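Local coordinates for branched-chain-amino-acid aminotransferase (Pseudomonas aeruginosa, PDB 6NST), which catalyses the reversible, pyridoxal-phosphate-dependent transfer of the amino group of leucine, isoleucine or valine to 2-oxoglutarate in branched-chain amino-acid biosynthesis, at the interface of chains A and B. Coordinates in Å, arbitrary orientation; residue numbers count along the deposited sequence, not the author numbering. Chains: chain A/B, Branched-chain-amino-acid aminotransferase.

Contact 1: the interface of chains A and B. Residues chain A 35, 69-70; chain B 170, 173.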
loop_
_atom_site.group_PDB
_atom_site.type_symbol
_atom_site.label_atom_id
_atom_site.label_comp_id
_atom_site.label_asym_id
_atom_site.label_seq_id
_atom_site.Cartn_x
_atom_site.Cartn_y
_atom_site.Cartn_z
ATOM N N MET A 35 -17.895 4.612 19.675
ATOM C CA MET A 35 -16.811 5.190 20.467
ATOM C C MET A 35 -16.948 4.734 21.913
ATOM O O MET A 35 -17.747 5.274 22.682
ATOM C CB MET A 35 -16.824 6.710 20.362
ATOM C CG MET A 35 -15.703 7.406 21.115
ATOM S SD MET A 35 -14.067 6.943 20.519
ATOM C CE MET A 35 -13.234 8.526 20.582
ATOM N N MET A 69 -8.407 6.924 23.171
ATOM C CA MET A 69 -9.624 7.462 22.578
ATOM C C MET A 69 -10.029 8.804 23.167
ATOM O O MET A 69 -11.094 9.317 22.809
ATOM C CB MET A 69 -10.775 6.464 22.741
ATOM C CG MET A 69 -10.515 5.124 22.085
ATOM S SD MET A 69 -10.272 5.288 20.309
ATOM C CE MET A 69 -9.786 3.618 19.883
ATOM N N ASN A 70 -9.212 9.375 24.052
ATOM C CA ASN A 70 -9.518 10.646 24.708
ATOM C C ASN A 70 -10.827 10.567 25.490
ATOM O O ASN A 70 -11.607 11.520 25.532
ATOM C CB ASN A 70 -9.553 11.799 23.700
ATOM C CG ASN A 70 -8.510 12.855 23.991
ATOM O OD1 ASN A 70 -7.559 12.617 24.738
ATOM N ND2 ASN A 70 -8.679 14.032 23.403
ATOM N N LEU B 170 -12.303 10.575 15.832
ATOM C CA LEU B 170 -10.891 10.858 16.063
ATOM C C LEU B 170 -10.411 12.012 15.191
ATOM O O LEU B 170 -9.648 12.871 15.649
ATOM C CB LEU B 170 -10.055 9.605 15.799
ATOM C CG LEU B 170 -10.182 8.446 16.790
ATOM C CD1 LEU B 170 -9.406 7.233 16.301
ATOM C CD2 LEU B 170 -9.699 8.867 18.170
ATOM N N GLN B 173 -12.099 15.442 16.307
ATOM C CA GLN B 173 -11.439 15.941 17.513
ATOM C C GLN B 173 -10.078 16.540 17.184
ATOM O O GLN B 173 -9.699 17.575 17.744
ATOM C CB GLN B 173 -11.282 14.819 18.541
ATOM C CG GLN B 173 -12.572 14.353 19.196
ATOM C CD GLN B 173 -12.339 13.229 20.195
ATOM O OE1 GLN B 173 -11.199 12.830 20.442
ATOM N NE2 GLN B 173 -13.420 12.712 20.771
#

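Contact 2: the interface of chains A and B. Residues chain A 29, 33, 35, 104, 111; chain B 165-166, 169, 173.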
loop_
_atom_site.group_PDB
_atom_site.type_symbol
_atom_site.label_atom_id
_atom_site.label_comp_id
_atom_site.label_asym_id
_atom_site.label_seq_id
_atom_site.Cartn_x
_atom_site.Cartn_y
_atom_site.Cartn_z
ATOM N N HIS A 29 -24.671 7.372 22.832
ATOM C CA HIS A 29 -23.735 7.811 21.800
ATOM C C HIS A 29 -22.858 6.660 21.312
ATOM O O HIS A 29 -22.686 6.469 20.101
ATOM C CB HIS A 29 -22.876 8.958 22.332
ATOM C CG HIS A 29 -22.116 9.689 21.269
ATOM N ND1 HIS A 29 -20.896 9.257 20.796
ATOM C CD2 HIS A 29 -22.398 10.830 20.596
ATOM C CE1 HIS A 29 -20.459 10.098 19.876
ATOM N NE2 HIS A 29 -21.352 11.062 19.735
ATOM N N TYR A 33 -22.263 5.307 17.463
ATOM C CA TYR A 33 -20.998 5.640 16.828
ATOM C C TYR A 33 -19.839 4.750 17.255
ATOM O O TYR A 33 -18.717 4.958 16.777
ATOM C CB TYR A 33 -20.643 7.110 17.095
ATOM C CG TYR A 33 -21.716 8.072 16.636
ATOM C CD1 TYR A 33 -21.859 8.391 15.291
ATOM C CD2 TYR A 33 -22.591 8.655 17.545
ATOM C CE1 TYR A 33 -22.838 9.266 14.864
ATOM C CE2 TYR A 33 -23.574 9.534 17.127
ATOM C CZ TYR A 33 -23.693 9.835 15.785
ATOM O OH TYR A 33 -24.669 10.707 15.361
ATOM N N MET A 35 -17.895 4.612 19.675
ATOM C CA MET A 35 -16.811 5.190 20.467
ATOM C C MET A 35 -16.948 4.734 21.913
ATOM O O MET A 35 -17.747 5.274 22.682
ATOM C CB MET A 35 -16.824 6.710 20.362
ATOM C CG MET A 35 -15.703 7.406 21.115
ATOM S SD MET A 35 -14.067 6.943 20.519
ATOM C CE MET A 35 -13.234 8.526 20.582
ATOM N N TYR A 104 -19.838 6.448 26.068
ATOM C CA TYR A 104 -20.454 7.765 26.143
ATOM C C TYR A 104 -21.962 7.634 26.309
ATOM O O TYR A 104 -22.589 6.732 25.754
ATOM C CB TYR A 104 -20.142 8.576 24.884
ATOM C CG TYR A 104 -18.761 9.191 24.858
ATOM C CD1 TYR A 104 -18.203 9.748 26.003
ATOM C CD2 TYR A 104 -18.012 9.212 23.688
ATOM C CE1 TYR A 104 -16.939 10.312 25.980
ATOM C CE2 TYR A 104 -16.748 9.773 23.656
ATOM C CZ TYR A 104 -16.216 10.320 24.804
ATOM O OH TYR A 104 -14.959 10.878 24.776
ATOM N N LEU A 111 -21.011 14.246 16.009
ATOM C CA LEU A 111 -19.679 13.651 16.048
ATOM C C LEU A 111 -18.756 14.454 16.959
ATOM O O LEU A 111 -18.617 14.153 18.143
ATOM C CB LEU A 111 -19.081 13.558 14.641
ATOM C CG LEU A 111 -19.568 12.446 13.707
ATOM C CD1 LEU A 111 -19.511 11.093 14.402
ATOM C CD2 LEU A 111 -20.965 12.728 13.168
ATOM N N TYR B 165 -17.717 4.890 12.790
ATOM C CA TYR B 165 -17.591 6.324 13.005
ATOM C C TYR B 165 -16.610 6.687 14.111
ATOM O O TYR B 165 -16.467 7.874 14.422
ATOM C CB TYR B 165 -18.966 6.936 13.289
ATOM C CG TYR B 165 -19.734 7.206 12.017
ATOM C CD1 TYR B 165 -20.430 6.190 11.376
ATOM C CD2 TYR B 165 -19.735 8.469 11.440
ATOM C CE1 TYR B 165 -21.122 6.426 10.204
ATOM C CE2 TYR B 165 -20.425 8.716 10.267
ATOM C CZ TYR B 165 -21.117 7.691 9.653
ATOM O OH TYR B 165 -21.805 7.933 8.487
ATOM N N ILE B 166 -15.930 5.704 14.709
ATOM C CA ILE B 166 -14.810 6.021 15.592
ATOM C C ILE B 166 -13.759 6.818 14.833
ATOM O O ILE B 166 -13.219 7.810 15.338
ATOM C CB ILE B 166 -14.208 4.733 16.184
ATOM C CG1 ILE B 166 -15.233 3.990 17.034
ATOM C CG2 ILE B 166 -12.963 5.056 17.000
ATOM C CD1 ILE B 166 -14.726 2.655 17.534
ATOM N N MET B 169 -14.791 10.400 14.478
ATOM C CA MET B 169 -14.674 11.163 15.716
ATOM C C MET B 169 -13.225 11.526 16.012
ATOM O O MET B 169 -12.937 12.661 16.408
ATOM C CB MET B 169 -15.275 10.374 16.877
ATOM C CG MET B 169 -16.775 10.192 16.785
ATOM S SD MET B 169 -17.421 9.348 18.234
ATOM C CE MET B 169 -16.920 10.484 19.525
ATOM N N GLN B 173 -12.099 15.442 16.307
ATOM C CA GLN B 173 -11.439 15.941 17.513
ATOM C C GLN B 173 -10.078 16.540 17.184
ATOM O O GLN B 173 -9.699 17.575 17.744
ATOM C CB GLN B 173 -11.282 14.819 18.541
ATOM C CG GLN B 173 -12.572 14.353 19.196
ATOM C CD GLN B 173 -12.339 13.229 20.195
ATOM O OE1 GLN B 173 -11.199 12.830 20.442
ATOM N NE2 GLN B 173 -13.420 12.712 20.771
#

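Contact 3: the interface of chains A and B. Residues chain A 99, 101, 103, 121, 162; chain B 26-27, 31-32, 109.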
loop_
_atom_site.group_PDB
_atom_site.type_symbol
_atom_site.label_atom_id
_atom_site.label_comp_id
_atom_site.label_asym_id
_atom_site.label_seq_id
_atom_site.Cartn_x
_atom_site.Cartn_y
_atom_site.Cartn_z
ATOM N N ARG A 99 -17.076 -8.284 31.789
ATOM C CA ARG A 99 -17.108 -7.309 30.704
ATOM C C ARG A 99 -17.131 -5.910 31.309
ATOM O O ARG A 99 -18.209 -5.328 31.523
ATOM C CB ARG A 99 -18.307 -7.547 29.785
ATOM C CG ARG A 99 -18.487 -6.500 28.690
ATOM C CD ARG A 99 -17.213 -6.292 27.894
ATOM N NE ARG A 99 -16.815 -7.493 27.168
ATOM C CZ ARG A 99 -17.215 -7.785 25.935
ATOM N NH1 ARG A 99 -18.029 -6.961 25.288
ATOM N NH2 ARG A 99 -16.803 -8.900 25.349
ATOM N N MET A 101 -16.862 -2.107 30.622
ATOM C CA MET A 101 -17.131 -1.377 29.391
ATOM C C MET A 101 -17.358 0.093 29.706
ATOM O O MET A 101 -18.157 0.430 30.585
ATOM C CB MET A 101 -18.337 -1.972 28.654
ATOM C CG MET A 101 -18.421 -1.590 27.186
ATOM S SD MET A 101 -19.406 -0.111 26.897
ATOM C CE MET A 101 -21.060 -0.776 27.078
ATOM N N PHE A 103 -18.385 3.803 28.045
ATOM C CA PHE A 103 -19.127 4.292 26.891
ATOM C C PHE A 103 -19.669 5.691 27.152
ATOM O O PHE A 103 -19.922 6.074 28.297
ATOM C CB PHE A 103 -20.277 3.342 26.511
ATOM C CG PHE A 103 -21.372 3.244 27.542
ATOM C CD1 PHE A 103 -22.524 4.008 27.427
ATOM C CD2 PHE A 103 -21.264 2.365 28.609
ATOM C CE1 PHE A 103 -23.538 3.910 28.363
ATOM C CE2 PHE A 103 -22.274 2.262 29.549
ATOM C CZ PHE A 103 -23.414 3.034 29.424
ATOM N N ILE A 121 -19.869 0.350 32.999
ATOM C CA ILE A 121 -20.611 -0.812 33.478
ATOM C C ILE A 121 -19.673 -2.006 33.551
ATOM O O ILE A 121 -18.761 -2.158 32.733
ATOM C CB ILE A 121 -21.833 -1.146 32.590
ATOM C CG1 ILE A 121 -21.412 -1.319 31.123
ATOM C CG2 ILE A 121 -22.898 -0.086 32.738
ATOM C CD1 ILE A 121 -21.326 -2.774 30.679
ATOM N N ASN A 162 -14.940 -0.500 21.165
ATOM C CA ASN A 162 -16.180 -1.197 20.835
ATOM C C ASN A 162 -16.356 -1.340 19.327
ATOM O O ASN A 162 -16.391 -2.453 18.794
ATOM C CB ASN A 162 -17.376 -0.458 21.443
ATOM C CG ASN A 162 -17.366 -0.469 22.958
ATOM O OD1 ASN A 162 -16.345 -0.748 23.583
ATOM N ND2 ASN A 162 -18.510 -0.156 23.559
ATOM N N VAL B 26 -27.832 -2.606 28.891
ATOM C CA VAL B 26 -26.473 -2.116 28.722
ATOM C C VAL B 26 -25.567 -3.168 28.095
ATOM O O VAL B 26 -24.501 -2.828 27.566
ATOM C CB VAL B 26 -25.917 -1.626 30.072
ATOM C CG1 VAL B 26 -25.389 -2.793 30.899
ATOM C CG2 VAL B 26 -24.849 -0.569 29.848
ATOM N N LEU B 27 -25.962 -4.443 28.128
ATOM C CA LEU B 27 -25.241 -5.497 27.426
ATOM C C LEU B 27 -25.736 -5.683 25.999
ATOM O O LEU B 27 -25.632 -6.786 25.444
ATOM C CB LEU B 27 -25.330 -6.807 28.207
ATOM C CG LEU B 27 -24.693 -6.750 29.597
ATOM C CD1 LEU B 27 -24.716 -8.112 30.269
ATOM C CD2 LEU B 27 -23.273 -6.214 29.508
ATOM N N HIS B 31 -24.015 -2.117 21.064
ATOM C CA HIS B 31 -23.331 -1.178 21.943
ATOM C C HIS B 31 -21.885 -1.591 22.181
ATOM O O HIS B 31 -20.997 -0.735 22.255
ATOM C CB HIS B 31 -24.088 -1.083 23.269
ATOM C CG HIS B 31 -23.839 0.181 24.025
ATOM N ND1 HIS B 31 -24.592 0.552 25.119
ATOM C CD2 HIS B 31 -22.926 1.163 23.845
ATOM C CE1 HIS B 31 -24.151 1.708 25.581
ATOM N NE2 HIS B 31 -23.141 2.100 24.826
ATOM N N HIS B 32 -21.625 -2.896 22.269
ATOM C CA HIS B 32 -20.309 -3.395 22.642
ATOM C C HIS B 32 -19.410 -3.693 21.451
ATOM O O HIS B 32 -18.184 -3.650 21.592
ATOM C CB HIS B 32 -20.448 -4.667 23.482
ATOM C CG HIS B 32 -20.942 -4.426 24.874
ATOM N ND1 HIS B 32 -20.134 -4.558 25.983
ATOM C CD2 HIS B 32 -22.162 -4.067 25.339
ATOM C CE1 HIS B 32 -20.833 -4.285 27.070
ATOM N NE2 HIS B 32 -22.068 -3.988 26.707
ATOM N N MET B 109 -23.593 -12.380 23.867
ATOM C CA MET B 109 -22.410 -11.547 24.015
ATOM C C MET B 109 -21.243 -11.996 23.147
ATOM O O MET B 109 -20.194 -11.342 23.158
ATOM C CB MET B 109 -21.973 -11.504 25.485
ATOM C CG MET B 109 -21.484 -10.141 25.930
ATOM S SD MET B 109 -22.672 -8.840 25.543
ATOM C CE MET B 109 -21.850 -7.429 26.263
#

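Contact 1: the interface of chains A and B
A:Asn70, in a left-handed helical backbone conformation (phi 59°, psi 37°) just beyond helix 55-68, meets B:Gln173, which has regular helical torsions within helix 166-177. The two amide side chains slide past each other in opposite directions, their planes moderately inclined. The B:Gln173 carbonyl oxygen OE1 comes nearest to the methylene CB of A:Asn70, at 3.8 Å. From the A:Asn70 amide nitrogen ND2 to the same OE1 is 4.1 Å, too far for a bond, so the amides pass without pairing. B:Gln173 gets here with CG anti to its own carbonyl carbon (chi1 -71°) and a chain extended beyond CG, which carries the amide well away from the helix axis. The other end of that amide, NE2, faces the methyl CE of A:Met35 tip to tip at 4.2 Å. A:Met35 is bent at its second and third torsions, and within its own chain this methyl packs against A:Met69, with CE 3.9 Å from CB. One helical turn before B:Gln173, the branch CD2 of B:Leu170 approaches the thioether sulphur SD of A:Met69 at 4.2 Å. The patch is thus an example of a light van der Waals contact within the two-fold interface. It gives the face of helix 166-177 that carries B:Leu170 and B:Gln173 a surface to rest on, and may help to set how the two subunits are seated against each other.

Contact 2: the interface of chains A and B
The imidazole of A:His29, in this class-IV (fold-type IV) aminotransferase, is met at its edge by B:Met169, whose sulphur SD lies in the ring plane, 3.5 Å from CE1. One face of this imidazole is covered within chain A by A:Tyr33, with CD2 over the ring centre. The A:Tyr33 ring in turn receives CB of B:Tyr165 at its edge, 3.8 Å from CD1. The patch illustrates a methionine knob from one subunit set among side chains of the other. B:Met169 is extended as far as SD, and its second torsion (chi2 -176°) carries SD to 3.4 Å from CB of A:Met35. The bend at chi3 (60°) then turns the methyl CE against A:Met35 CG, 3.7 Å away, the two chains crossing at a slant. Further back, the A:Leu111 side chain, poorly ordered, crosses B:Met169 at about a right angle, with CD1 near CG. Where helix 166-177 begins, B:Ile166 crosses A:Met35 obliquely, with CG1 4.0 Å from A:Met35 CA. The carbonyl oxygen of A:Tyr33, last residue of helix 29-33, points toward this helix start, but at 3.6 Å from B:Ile166 N it is too distant for a hydrogen bond. The positive helix end might still attract it weakly.

Contact 3: the interface of chains A and B
This part of the two-fold subunit interface joins the strand pair 96-104 and 118-126 of chain A to helix 29-33 and the preceding loop of chain B, combining packing with hydrogen bonds to hold the two subunits of a class-IV aminotransferase together. B:His32 lies at its centre. The methyl CE of A:Met101 sits over one face of the imidazole, 3.7 Å from the ring centroid. Across the rim, A:Arg99 NH1 donates to ND1 of B:His32 at 3.3 Å (146° at H). The nitrogen NH1 is tilted out of the imidazole plane, which makes this an imperfect bond. Ring rotation is fixed from within chain B, where B:His32 NE2 donates at 2.8 Å, nearly in the ring plane, to a lone pair of the B:Val26 carbonyl oxygen. A:Asn162 adds a second bond between subunits, its amide ND2 donating to B:His31 O at 2.9 Å. The engineered B:His31 presents its ring edge to the face of A:Phe103, with planes 75° apart and CE1 toward the rim. A:Phe103 turns this face to it with CG in the crowded position between backbone N and carbonyl carbon (chi1 66°). Beyond, A:Ile121 and B:Val26 reach tip to tip, their CG2 methyls 3.5 Å apart.

Contact 1 and contact 2 adjoin, with centres of C-alpha atoms about 7 Å apart and A:Met35 and B:Gln173 in common; both rest on helix 166-177 of chain B. The C-alpha centre of contact 3 lies about 17 Å from that of contact 1 and about 15 Å from that of contact 2. Helix 29-33 serves twice, lent by chain A to contact 2 and by chain B to contact 3; two-fold symmetry repeats each patch with chains exchanged. A:Asn162 of contact 3 closely follows Lys160, the expected cofactor-bearing lysine, so packing of this pair, within an assembly of six copies, may be linked to the active site.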